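Local coordinates for protein LEOA (Escherichia coli, PDB 4AUR) that is a bacterial dynamin-family protein from enterotoxigenic E. coli that probably binds and hydrolyses GTP, at residues P353-D356 with G360-E363; L372-S377 with E509-I514; I466-G471 with E493-E498. All coordinates share one frame; numbering follows the deposited sequence.

Contact 1: residues P353-D356 with G360-E363; sequences PFMD and GYTE
Met355 and Tyr361 meet in a Met-aromatic contact at the carboxyl end of helix 351-359, where the chain turns out of the helix into the loop that leads to helix 368-408. The residue at 355 is selenomethionine, and its selenium lies 5.1 Å from the centroid of the Tyr361 ring. The terminal CE bends back over one face of the ring, near its centre; the exact height is doubtful at this resolution. Tyr361 presents this face because CG stands anti to its own backbone N (chi1 177°), which carries the ring back beside the helix just left behind. At the ring's edge, near its plane, comes the carboxylate of Asp356, with OD1 4.0 Å from Tyr361 CB; the two planes are 46° apart. The other oxygen, OD2, pairs with Arg352 one turn earlier.

The backbone makes a helix C-terminus with glycine as the first non-helical residue. Gly360 N donates to Met355 O over 2.5 Å, spanning five residues rather than the four of a regular alpha-helical bond, and the positive phi of Gly360 (107°) turns the chain away. A further backbone bond joins Gly360 to Gly367. Beyond the two segments, Ala470 packs against both Met355 and Tyr361, and the phenol OH of Tyr361 is hydrogen-bonded to Gly471 O, which ties this helix end to the segment 466-471 at the far end of the long helical domain.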
ATOM      1  N   PRO A 353     -42.070 -65.693  10.299  1.00 27.98           N
ATOM      2  CA  PRO A 353     -41.971 -64.452  11.078  1.00 26.29           C
ATOM      3  C   PRO A 353     -40.713 -63.676  10.756  1.00 24.89           C
ATOM      4  O   PRO A 353     -40.753 -62.460  10.721  1.00 27.12           O
ATOM      5  CB  PRO A 353     -41.925 -64.938  12.520  1.00 26.96           C
ATOM      6  CG  PRO A 353     -42.580 -66.259  12.505  1.00 27.65           C
ATOM      7  CD  PRO A 353     -42.422 -66.849  11.132  1.00 27.39           C
ATOM      8  N   PHE A 354     -39.611 -64.377  10.523  1.00 24.49           N
ATOM      9  CA  PHE A 354     -38.336 -63.743  10.276  1.00 25.32           C
ATOM     10  C   PHE A 354     -38.333 -62.973   8.977  1.00 26.38           C
ATOM     11  O   PHE A 354     -37.954 -61.831   8.968  1.00 28.38           O
ATOM     12  CB  PHE A 354     -37.206 -64.753  10.263  1.00 25.92           C
ATOM     13  CG  PHE A 354     -35.877 -64.163   9.864  1.00 25.96           C
ATOM     14  CD1 PHE A 354     -35.161 -63.381  10.749  1.00 24.55           C
ATOM     15  CD2 PHE A 354     -35.348 -64.392   8.598  1.00 25.46           C
ATOM     16  CE1 PHE A 354     -33.942 -62.848  10.396  1.00 24.40           C
ATOM     17  CE2 PHE A 354     -34.132 -63.841   8.233  1.00 26.37           C
ATOM     18  CZ  PHE A 354     -33.426 -63.067   9.137  1.00 25.21           C
HETATM   19  N   MSE A 355     -38.771 -63.597   7.892  1.00 27.93           N
HETATM   20  CA  MSE A 355     -38.844 -62.943   6.601  1.00 28.00           C
HETATM   21  C   MSE A 355     -39.750 -61.731   6.646  1.00 29.07           C
HETATM   22  O   MSE A 355     -39.457 -60.699   6.037  1.00 28.10           O
HETATM   23  CB  MSE A 355     -39.395 -63.929   5.581  1.00 28.82           C
HETATM   24  CG  MSE A 355     -38.503 -65.138   5.370  1.00 31.64           C
HETATM   25 SE   MSE A 355     -39.329 -66.560   4.242  0.98 38.57          SE
HETATM   26  CE  MSE A 355     -40.632 -65.502   3.222  1.00 36.50           C
ATOM     27  N   ASP A 356     -40.878 -61.844   7.340  1.00 29.32           N
ATOM     28  CA  ASP A 356     -41.853 -60.745   7.390  1.00 30.98           C
ATOM     29  C   ASP A 356     -41.310 -59.513   8.108  1.00 30.34           C
ATOM     30  O   ASP A 356     -41.576 -58.356   7.726  1.00 27.16           O
ATOM     31  CB  ASP A 356     -43.113 -61.165   8.147  1.00 31.51           C
ATOM     32  CG  ASP A 356     -44.244 -61.602   7.250  1.00 31.83           C
ATOM     33  OD1 ASP A 356     -44.331 -61.204   6.075  1.00 30.95           O
ATOM     34  OD2 ASP A 356     -45.090 -62.354   7.775  1.00 36.88           O
ATOM     35  N   GLY A 360     -38.743 -58.690   4.641  1.00 26.43           N
ATOM     36  CA  GLY A 360     -39.865 -58.217   3.836  1.00 25.63           C
ATOM     37  C   GLY A 360     -40.269 -59.337   2.923  1.00 27.10           C
ATOM     38  O   GLY A 360     -39.413 -59.948   2.349  1.00 27.61           O
ATOM     39  N   TYR A 361     -41.565 -59.625   2.784  1.00 30.07           N
ATOM     40  CA  TYR A 361     -41.991 -60.767   1.968  1.00 30.68           C
ATOM     41  C   TYR A 361     -43.262 -60.443   1.201  1.00 30.80           C
ATOM     42  O   TYR A 361     -44.297 -60.245   1.799  1.00 33.89           O
ATOM     43  CB  TYR A 361     -42.156 -62.003   2.865  1.00 31.03           C
ATOM     44  CG  TYR A 361     -42.655 -63.257   2.175  1.00 31.61           C
ATOM     45  CD1 TYR A 361     -42.215 -63.623   0.898  1.00 32.55           C
ATOM     46  CD2 TYR A 361     -43.536 -64.093   2.818  1.00 32.25           C
ATOM     47  CE1 TYR A 361     -42.674 -64.768   0.276  1.00 32.33           C
ATOM     48  CE2 TYR A 361     -44.001 -65.235   2.213  1.00 33.00           C
ATOM     49  CZ  TYR A 361     -43.573 -65.571   0.947  1.00 35.08           C
ATOM     50  OH  TYR A 361     -44.074 -66.728   0.373  1.00 39.72           O
ATOM     51  N   THR A 362     -43.161 -60.412  -0.125  1.00 31.67           N
ATOM     52  CA  THR A 362     -44.178 -59.842  -1.012  1.00 35.53           C
ATOM     53  C   THR A 362     -44.367 -60.765  -2.244  1.00 37.43           C
ATOM     54  O   THR A 362     -43.579 -61.690  -2.441  1.00 40.92           O
ATOM     55  CB  THR A 362     -43.727 -58.428  -1.455  1.00 38.34           C
ATOM     56  OG1 THR A 362     -43.552 -57.593  -0.309  1.00 40.87           O
ATOM     57  CG2 THR A 362     -44.744 -57.761  -2.324  1.00 42.25           C
ATOM     58  N   GLU A 363     -45.392 -60.555  -3.065  1.00 38.81           N
ATOM     59  CA  GLU A 363     -45.482 -61.317  -4.321  1.00 45.11           C
ATOM     60  C   GLU A 363     -44.186 -61.161  -5.122  1.00 42.87           C
ATOM     61  O   GLU A 363     -43.604 -62.155  -5.541  1.00 43.72           O
ATOM     62  CB  GLU A 363     -46.710 -60.893  -5.149  1.00 51.54           C
ATOM     63  CG  GLU A 363     -46.710 -61.329  -6.623  1.00 60.55           C
ATOM     64  CD  GLU A 363     -46.832 -62.847  -6.849  1.00 67.70           C
ATOM     65  OE1 GLU A 363     -46.684 -63.648  -5.884  1.00 66.69           O
ATOM     66  OE2 GLU A 363     -47.089 -63.238  -8.015  1.00 63.48           O
TER

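Contact 2: residues L372-S377 with E509-I514; sequences LRIKQS and EPFEDI
The Phe511 ring receives the Ile374 side chain over one face: the methyl CD1 stands 3.7 Å above the ring plane, displaced from the centre toward the rim on the side of CZ and CE1. The direction from the ring centroid to that methyl is only 15° off the ring normal, a CH-pi contact made over the face rather than at an edge. The second ring, Pro510, meets the same methyl through its CB, 3.6 Å from Ile374 CD1, with Pro510 CG a little farther away at 4.0 Å. One methyl is thus shared between an aromatic face and a neighbouring pyrrolidine ring. Farther back along the isoleucine, CG1 also lies 4.0 Å from Phe511 CZ, and the side chain runs at about a right angle to Pro510 but obliquely past the phenylalanine.

This is helix-to-helix packing in the long helical domain of a dynamin-like protein, between helix 368-408 and helix 489-518. The short segments run in broadly the same sense, with the CA atoms of Ile374 and Phe511 8.1 Å apart. Helix 489-518 is kinked here: the N of Pro510, which has no hydrogen to give, and the N of Phe511 both lack a bond to the preceding turn. Ile374 reaches across in an extended form, its chi2 of 180° pointing CD1 straight out at the partner helix. No hydrogen bond joins the two segments, and the touching groups are wholly apolar. Helix 275-343 forms a third wall: Glu336 touches Phe511, Leu332 touches Ile514, and Met335 packs against Arg373 and Ser377 of the first helix.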
ATOM      1  N   LEU A 372     -34.899 -51.036   2.216  1.00 23.96           N
ATOM      2  CA  LEU A 372     -35.219 -49.728   2.730  1.00 23.34           C
ATOM      3  C   LEU A 372     -34.378 -49.370   3.904  1.00 23.79           C
ATOM      4  O   LEU A 372     -34.143 -48.199   4.107  1.00 25.57           O
ATOM      5  CB  LEU A 372     -36.657 -49.655   3.212  1.00 23.33           C
ATOM      6  CG  LEU A 372     -37.718 -49.801   2.163  1.00 23.13           C
ATOM      7  CD1 LEU A 372     -39.034 -49.471   2.828  1.00 23.71           C
ATOM      8  CD2 LEU A 372     -37.428 -48.899   0.979  1.00 23.80           C
ATOM      9  N   ARG A 373     -33.978 -50.329   4.730  1.00 24.16           N
ATOM     10  CA  ARG A 373     -33.205 -49.924   5.894  1.00 26.45           C
ATOM     11  C   ARG A 373     -31.730 -49.720   5.571  1.00 25.69           C
ATOM     12  O   ARG A 373     -31.131 -48.782   6.035  1.00 26.43           O
ATOM     13  CB  ARG A 373     -33.474 -50.758   7.150  1.00 26.78           C
ATOM     14  CG  ARG A 373     -33.144 -52.211   7.102  1.00 28.67           C
ATOM     15  CD  ARG A 373     -33.674 -52.893   8.362  1.00 29.23           C
ATOM     16  NE  ARG A 373     -33.025 -52.365   9.556  1.00 29.42           N
ATOM     17  CZ  ARG A 373     -32.352 -53.076  10.455  1.00 30.46           C
ATOM     18  NH1 ARG A 373     -32.215 -54.396  10.357  1.00 30.11           N
ATOM     19  NH2 ARG A 373     -31.815 -52.441  11.492  1.00 32.38           N
ATOM     20  N   ILE A 374     -31.163 -50.547   4.722  1.00 26.39           N
ATOM     21  CA  ILE A 374     -29.874 -50.234   4.153  1.00 25.29           C
ATOM     22  C   ILE A 374     -29.907 -48.878   3.435  1.00 26.79           C
ATOM     23  O   ILE A 374     -29.006 -48.051   3.581  1.00 26.65           O
ATOM     24  CB  ILE A 374     -29.450 -51.316   3.161  1.00 24.95           C
ATOM     25  CG1 ILE A 374     -29.177 -52.617   3.909  1.00 24.71           C
ATOM     26  CG2 ILE A 374     -28.246 -50.860   2.326  1.00 25.30           C
ATOM     27  CD1 ILE A 374     -28.737 -53.759   3.006  1.00 25.46           C
ATOM     28  N   LYS A 375     -30.934 -48.655   2.631  1.00 28.22           N
ATOM     29  CA  LYS A 375     -30.988 -47.449   1.818  1.00 29.30           C
ATOM     30  C   LYS A 375     -30.976 -46.182   2.652  1.00 29.79           C
ATOM     31  O   LYS A 375     -30.389 -45.189   2.288  1.00 33.93           O
ATOM     32  CB  LYS A 375     -32.226 -47.463   0.954  1.00 29.84           C
ATOM     33  CG  LYS A 375     -32.564 -46.091   0.465  1.00 33.47           C
ATOM     34  CD  LYS A 375     -33.186 -46.085  -0.893  1.00 35.62           C
ATOM     35  CE  LYS A 375     -33.595 -44.660  -1.211  1.00 37.13           C
ATOM     36  NZ  LYS A 375     -33.142 -44.354  -2.587  1.00 39.28           N
ATOM     37  N   GLN A 376     -31.648 -46.228   3.773  1.00 31.36           N
ATOM     38  CA  GLN A 376     -31.813 -45.099   4.641  1.00 33.39           C
ATOM     39  C   GLN A 376     -30.487 -44.777   5.359  1.00 33.49           C
ATOM     40  O   GLN A 376     -30.215 -43.636   5.704  1.00 35.99           O
ATOM     41  CB  GLN A 376     -32.928 -45.487   5.606  1.00 37.40           C
ATOM     42  CG  GLN A 376     -33.356 -44.461   6.625  1.00 43.50           C
ATOM     43  CD  GLN A 376     -33.393 -45.082   8.014  1.00 48.29           C
ATOM     44  OE1 GLN A 376     -32.704 -44.612   8.935  1.00 46.94           O
ATOM     45  NE2 GLN A 376     -34.161 -46.187   8.159  1.00 49.64           N
ATOM     46  N   SER A 377     -29.665 -45.799   5.568  1.00 32.70           N
ATOM     47  CA  SER A 377     -28.323 -45.658   6.116  1.00 30.60           C
ATOM     48  C   SER A 377     -27.322 -45.093   5.108  1.00 29.21           C
ATOM     49  O   SER A 377     -26.421 -44.348   5.478  1.00 25.54           O
ATOM     50  CB  SER A 377     -27.819 -47.021   6.560  1.00 31.27           C
ATOM     51  OG  SER A 377     -28.207 -47.276   7.882  1.00 35.16           O
ATOM     52  N   GLU A 509     -26.067 -60.300   0.121  1.00 37.47           N
ATOM     53  CA  GLU A 509     -25.857 -59.674  -1.175  1.00 41.26           C
ATOM     54  C   GLU A 509     -25.807 -58.148  -1.096  1.00 40.71           C
ATOM     55  O   GLU A 509     -24.810 -57.551  -1.489  1.00 44.44           O
ATOM     56  CB  GLU A 509     -26.898 -60.150  -2.191  1.00 49.66           C
ATOM     57  CG  GLU A 509     -26.997 -59.336  -3.481  1.00 58.73           C
ATOM     58  CD  GLU A 509     -27.845 -60.025  -4.562  1.00 70.95           C
ATOM     59  OE1 GLU A 509     -28.857 -60.710  -4.221  1.00 71.07           O
ATOM     60  OE2 GLU A 509     -27.496 -59.874  -5.764  1.00 74.21           O
ATOM     61  N   PRO A 510     -26.864 -57.506  -0.586  1.00 35.43           N
ATOM     62  CA  PRO A 510     -26.888 -56.056  -0.653  1.00 34.35           C
ATOM     63  C   PRO A 510     -25.747 -55.337   0.072  1.00 35.62           C
ATOM     64  O   PRO A 510     -25.371 -54.215  -0.313  1.00 35.54           O
ATOM     65  CB  PRO A 510     -28.237 -55.695  -0.038  1.00 35.97           C
ATOM     66  CG  PRO A 510     -28.754 -56.941   0.592  1.00 36.28           C
ATOM     67  CD  PRO A 510     -28.167 -58.048  -0.198  1.00 36.30           C
ATOM     68  N   PHE A 511     -25.195 -55.962   1.100  1.00 34.66           N
ATOM     69  CA  PHE A 511     -24.068 -55.382   1.795  1.00 35.04           C
ATOM     70  C   PHE A 511     -22.799 -55.568   0.968  1.00 37.54           C
ATOM     71  O   PHE A 511     -22.052 -54.630   0.766  1.00 40.68           O
ATOM     72  CB  PHE A 511     -23.884 -56.015   3.172  1.00 34.45           C
ATOM     73  CG  PHE A 511     -25.056 -55.838   4.102  1.00 32.92           C
ATOM     74  CD1 PHE A 511     -25.187 -54.712   4.869  1.00 32.32           C
ATOM     75  CD2 PHE A 511     -25.996 -56.834   4.243  1.00 33.64           C
ATOM     76  CE1 PHE A 511     -26.252 -54.556   5.737  1.00 31.16           C
ATOM     77  CE2 PHE A 511     -27.051 -56.697   5.119  1.00 32.51           C
ATOM     78  CZ  PHE A 511     -27.185 -55.549   5.863  1.00 31.71           C
ATOM     79  N   GLU A 512     -22.558 -56.770   0.469  1.00 41.78           N
ATOM     80  CA  GLU A 512     -21.328 -57.041  -0.271  1.00 45.97           C
ATOM     81  C   GLU A 512     -21.036 -55.919  -1.254  1.00 45.19           C
ATOM     82  O   GLU A 512     -19.922 -55.419  -1.334  1.00 43.19           O
ATOM     83  CB  GLU A 512     -21.405 -58.387  -1.014  1.00 49.70           C
ATOM     84  CG  GLU A 512     -20.852 -59.572  -0.226  1.00 55.11           C
ATOM     85  CD  GLU A 512     -21.519 -60.905  -0.592  1.00 63.85           C
ATOM     86  OE1 GLU A 512     -22.099 -61.004  -1.700  1.00 61.06           O
ATOM     87  OE2 GLU A 512     -21.468 -61.861   0.234  1.00 67.35           O
ATOM     88  N   ASP A 513     -22.059 -55.512  -1.986  1.00 47.30           N
ATOM     89  CA  ASP A 513     -21.898 -54.551  -3.052  1.00 50.42           C
ATOM     90  C   ASP A 513     -21.338 -53.252  -2.482  1.00 50.04           C
ATOM     91  O   ASP A 513     -20.266 -52.783  -2.878  1.00 53.57           O
ATOM     92  CB  ASP A 513     -23.239 -54.321  -3.747  1.00 54.67           C
ATOM     93  CG  ASP A 513     -23.875 -55.628  -4.262  1.00 60.21           C
ATOM     94  OD1 ASP A 513     -23.242 -56.712  -4.143  1.00 61.36           O
ATOM     95  OD2 ASP A 513     -25.014 -55.568  -4.786  1.00 64.44           O
ATOM     96  N   ILE A 514     -22.049 -52.703  -1.514  1.00 46.08           N
ATOM     97  CA  ILE A 514     -21.689 -51.436  -0.921  1.00 41.72           C
ATOM     98  C   ILE A 514     -20.408 -51.473  -0.098  1.00 38.79           C
ATOM     99  O   ILE A 514     -19.773 -50.458   0.075  1.00 36.76           O
ATOM    100  CB  ILE A 514     -22.819 -50.925  -0.039  1.00 40.54           C
ATOM    101  CG1 ILE A 514     -22.536 -49.517   0.406  1.00 41.73           C
ATOM    102  CG2 ILE A 514     -22.953 -51.762   1.207  1.00 40.94           C
ATOM    103  CD1 ILE A 514     -23.735 -48.942   1.103  1.00 44.39           C
TER

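Contact 3: residues I466-G471 with E493-E498; sequences IAKWAG and EQELKE
Lys468 and Glu495 form the salt bridge of this surface contact, NZ lying 2.9 Å from OE2 and meeting that oxygen nearly in line with its C-O bond. The same oxygen takes a second, weak hydrogen bond from Trp469 NE1 at 3.5 Å; it lies in the indole plane at the ring edge, and the N-H points almost straight at it (168°). Glu495 serves both donors because its chain bends at chi2 (87°); it crosses both side chains at about a right angle, with carboxylate and indole planes 72° apart.

The rest is van der Waals packing: Glu495 CG lies obliquely beside the indole at NE1, Lys468 CG rests over one face of it, 3.9 Å above its plane, and Ile466 CD1 approaches Glu498 O at 3.8 Å. Ile466 also packs against Val499 of helix 489-518. The contact therefore fastens the weakly bonded helix 464-467 and the turn after it to that helix, near the tip of the elongated helical domain.

Lys468 NZ also bonds to Tyr487 OH, so the ammonium has two polar partners. Two donors converging on Glu495 OE2 would probably stabilise the carboxylate in its charged form and restrict its rotation.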
ATOM      1  N   ILE A 466     -38.384 -73.537  -1.442  1.00 65.77           N
ATOM      2  CA  ILE A 466     -38.302 -72.759  -0.201  1.00 64.16           C
ATOM      3  C   ILE A 466     -39.574 -71.923   0.043  1.00 61.02           C
ATOM      4  O   ILE A 466     -39.852 -71.503   1.167  1.00 58.67           O
ATOM      5  CB  ILE A 466     -37.019 -71.896  -0.214  1.00 66.16           C
ATOM      6  CG1 ILE A 466     -35.791 -72.820  -0.329  1.00 67.82           C
ATOM      7  CG2 ILE A 466     -36.915 -71.040   1.041  1.00 66.05           C
ATOM      8  CD1 ILE A 466     -34.510 -72.145  -0.773  1.00 66.71           C
ATOM      9  N   ALA A 467     -40.367 -71.723  -1.002  1.00 59.01           N
ATOM     10  CA  ALA A 467     -41.631 -71.008  -0.881  1.00 62.54           C
ATOM     11  C   ALA A 467     -42.681 -71.748  -0.041  1.00 61.45           C
ATOM     12  O   ALA A 467     -43.611 -71.124   0.477  1.00 60.44           O
ATOM     13  CB  ALA A 467     -42.190 -70.720  -2.266  1.00 68.30           C
ATOM     14  N   LYS A 468     -42.542 -73.069   0.077  1.00 60.48           N
ATOM     15  CA  LYS A 468     -43.529 -73.910   0.779  1.00 57.18           C
ATOM     16  C   LYS A 468     -43.392 -73.877   2.300  1.00 53.54           C
ATOM     17  O   LYS A 468     -44.298 -74.316   3.003  1.00 50.10           O
ATOM     18  CB  LYS A 468     -43.419 -75.359   0.301  1.00 60.68           C
ATOM     19  CG  LYS A 468     -42.174 -76.087   0.803  1.00 64.47           C
ATOM     20  CD  LYS A 468     -41.769 -77.209  -0.142  1.00 68.78           C
ATOM     21  CE  LYS A 468     -40.640 -78.052   0.429  1.00 70.75           C
ATOM     22  NZ  LYS A 468     -39.971 -78.854  -0.635  1.00 73.76           N
ATOM     23  N   TRP A 469     -42.247 -73.390   2.791  1.00 49.32           N
ATOM     24  CA  TRP A 469     -41.986 -73.230   4.228  1.00 46.15           C
ATOM     25  C   TRP A 469     -42.319 -71.840   4.748  1.00 44.89           C
ATOM     26  O   TRP A 469     -42.318 -71.613   5.962  1.00 41.68           O
ATOM     27  CB  TRP A 469     -40.512 -73.498   4.523  1.00 48.25           C
ATOM     28  CG  TRP A 469     -40.148 -74.897   4.284  1.00 48.86           C
ATOM     29  CD1 TRP A 469     -39.303 -75.372   3.338  1.00 49.58           C
ATOM     30  CD2 TRP A 469     -40.645 -76.030   4.992  1.00 47.70           C
ATOM     31  NE1 TRP A 469     -39.231 -76.731   3.414  1.00 48.40           N
ATOM     32  CE2 TRP A 469     -40.052 -77.164   4.421  1.00 47.56           C
ATOM     33  CE3 TRP A 469     -41.540 -76.193   6.055  1.00 47.33           C
ATOM     34  CZ2 TRP A 469     -40.327 -78.455   4.874  1.00 48.78           C
ATOM     35  CZ3 TRP A 469     -41.808 -77.473   6.509  1.00 48.01           C
ATOM     36  CH2 TRP A 469     -41.202 -78.587   5.921  1.00 47.81           C
ATOM     37  N   ALA A 470     -42.571 -70.919   3.816  1.00 43.61           N
ATOM     38  CA  ALA A 470     -42.840 -69.526   4.114  1.00 41.29           C
ATOM     39  C   ALA A 470     -44.329 -69.239   4.193  1.00 42.71           C
ATOM     40  O   ALA A 470     -44.776 -68.453   5.034  1.00 43.02           O
ATOM     41  CB  ALA A 470     -42.206 -68.643   3.055  1.00 41.29           C
ATOM     42  N   GLY A 471     -45.097 -69.841   3.294  1.00 42.67           N
ATOM     43  CA  GLY A 471     -46.537 -69.639   3.282  1.00 41.54           C
ATOM     44  C   GLY A 471     -46.962 -68.593   2.280  1.00 39.97           C
ATOM     45  O   GLY A 471     -46.132 -67.847   1.756  1.00 39.75           O
ATOM     46  N   GLU A 493     -34.355 -81.443   8.925  1.00 82.74           N
ATOM     47  CA  GLU A 493     -33.263 -80.605   9.406  1.00 81.01           C
ATOM     48  C   GLU A 493     -32.291 -80.282   8.279  1.00 77.24           C
ATOM     49  O   GLU A 493     -31.519 -79.329   8.386  1.00 74.01           O
ATOM     50  CB  GLU A 493     -32.524 -81.275  10.565  1.00 87.79           C
ATOM     51  CG  GLU A 493     -33.355 -81.380  11.836  1.00 96.95           C
ATOM     52  CD  GLU A 493     -32.851 -82.458  12.786  1.00106.09           C
ATOM     53  OE1 GLU A 493     -31.616 -82.647  12.888  1.00112.96           O
ATOM     54  OE2 GLU A 493     -33.696 -83.116  13.434  1.00108.84           O
ATOM     55  N   GLN A 494     -32.327 -81.074   7.206  1.00 74.29           N
ATOM     56  CA  GLN A 494     -31.557 -80.772   5.994  1.00 73.75           C
ATOM     57  C   GLN A 494     -32.300 -79.777   5.138  1.00 67.53           C
ATOM     58  O   GLN A 494     -31.694 -78.921   4.494  1.00 72.80           O
ATOM     59  CB  GLN A 494     -31.287 -82.035   5.163  1.00 77.64           C
ATOM     60  CG  GLN A 494     -30.247 -81.852   4.058  1.00 79.13           C
ATOM     61  CD  GLN A 494     -28.878 -81.402   4.573  1.00 80.60           C
ATOM     62  OE1 GLN A 494     -28.087 -80.825   3.825  1.00 78.52           O
ATOM     63  NE2 GLN A 494     -28.593 -81.668   5.851  1.00 76.43           N
ATOM     64  N   GLU A 495     -33.616 -79.903   5.116  1.00 61.72           N
ATOM     65  CA  GLU A 495     -34.456 -78.955   4.400  1.00 58.51           C
ATOM     66  C   GLU A 495     -34.310 -77.548   5.016  1.00 57.84           C
ATOM     67  O   GLU A 495     -34.233 -76.544   4.296  1.00 55.56           O
ATOM     68  CB  GLU A 495     -35.901 -79.441   4.428  1.00 56.20           C
ATOM     69  CG  GLU A 495     -36.814 -78.765   3.432  1.00 56.14           C
ATOM     70  CD  GLU A 495     -36.848 -79.394   2.056  1.00 55.21           C
ATOM     71  OE1 GLU A 495     -36.022 -80.280   1.760  1.00 61.53           O
ATOM     72  OE2 GLU A 495     -37.725 -78.988   1.266  1.00 52.01           O
ATOM     73  N   LEU A 496     -34.241 -77.491   6.345  1.00 56.73           N
ATOM     74  CA  LEU A 496     -33.915 -76.253   7.062  1.00 56.77           C
ATOM     75  C   LEU A 496     -32.564 -75.660   6.634  1.00 59.37           C
ATOM     76  O   LEU A 496     -32.460 -74.460   6.412  1.00 59.97           O
ATOM     77  CB  LEU A 496     -33.912 -76.498   8.580  1.00 53.34           C
ATOM     78  CG  LEU A 496     -33.635 -75.358   9.570  1.00 49.18           C
ATOM     79  CD1 LEU A 496     -34.711 -74.289   9.537  1.00 49.68           C
ATOM     80  CD2 LEU A 496     -33.530 -75.908  10.983  1.00 50.34           C
ATOM     81  N   LYS A 497     -31.536 -76.494   6.515  1.00 62.80           N
ATOM     82  CA  LYS A 497     -30.197 -75.996   6.196  1.00 66.13           C
ATOM     83  C   LYS A 497     -30.151 -75.271   4.854  1.00 64.18           C
ATOM     84  O   LYS A 497     -29.517 -74.229   4.735  1.00 64.47           O
ATOM     85  CB  LYS A 497     -29.177 -77.137   6.183  1.00 71.83           C
ATOM     86  CG  LYS A 497     -27.718 -76.693   6.223  1.00 76.04           C
ATOM     87  CD  LYS A 497     -27.388 -75.833   7.443  1.00 81.17           C
ATOM     88  CE  LYS A 497     -27.846 -76.469   8.756  1.00 82.91           C
ATOM     89  NZ  LYS A 497     -27.341 -75.745   9.960  1.00 82.09           N
ATOM     90  N   GLU A 498     -30.822 -75.815   3.850  1.00 62.55           N
ATOM     91  CA  GLU A 498     -30.768 -75.223   2.523  1.00 65.97           C
ATOM     92  C   GLU A 498     -31.680 -73.999   2.403  1.00 60.26           C
ATOM     93  O   GLU A 498     -31.572 -73.234   1.451  1.00 61.16           O
ATOM     94  CB  GLU A 498     -31.053 -76.273   1.427  1.00 73.54           C
ATOM     95  CG  GLU A 498     -32.462 -76.860   1.379  1.00 78.46           C
ATOM     96  CD  GLU A 498     -32.647 -77.875   0.240  1.00 85.68           C
ATOM     97  OE1 GLU A 498     -31.712 -78.673  -0.011  1.00 84.66           O
ATOM     98  OE2 GLU A 498     -33.732 -77.881  -0.401  1.00 76.21           O
TER

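In the fold
All three contacts lie in the distal part of the helical domain, but their chemistry changes with burial. Contact 2 is buried and wholly apolar; contact 3 is at the surface and depends on charge; contact 1 is partly buried and combines a backbone bond with aromatic packing. Contacts 2 and 3 both use helix 489-518, and the centres of the two contacts are about 25 Å apart; contact 3 is nested inside the chain loop closed by contact 2. Contacts 1 and 2 do not touch, yet they involve successive helices, 351-359 and 368-408. Contacts 1 and 3 touch directly, with centres about 14 Å apart, joined through Tyr361, Ala470 and Gly471.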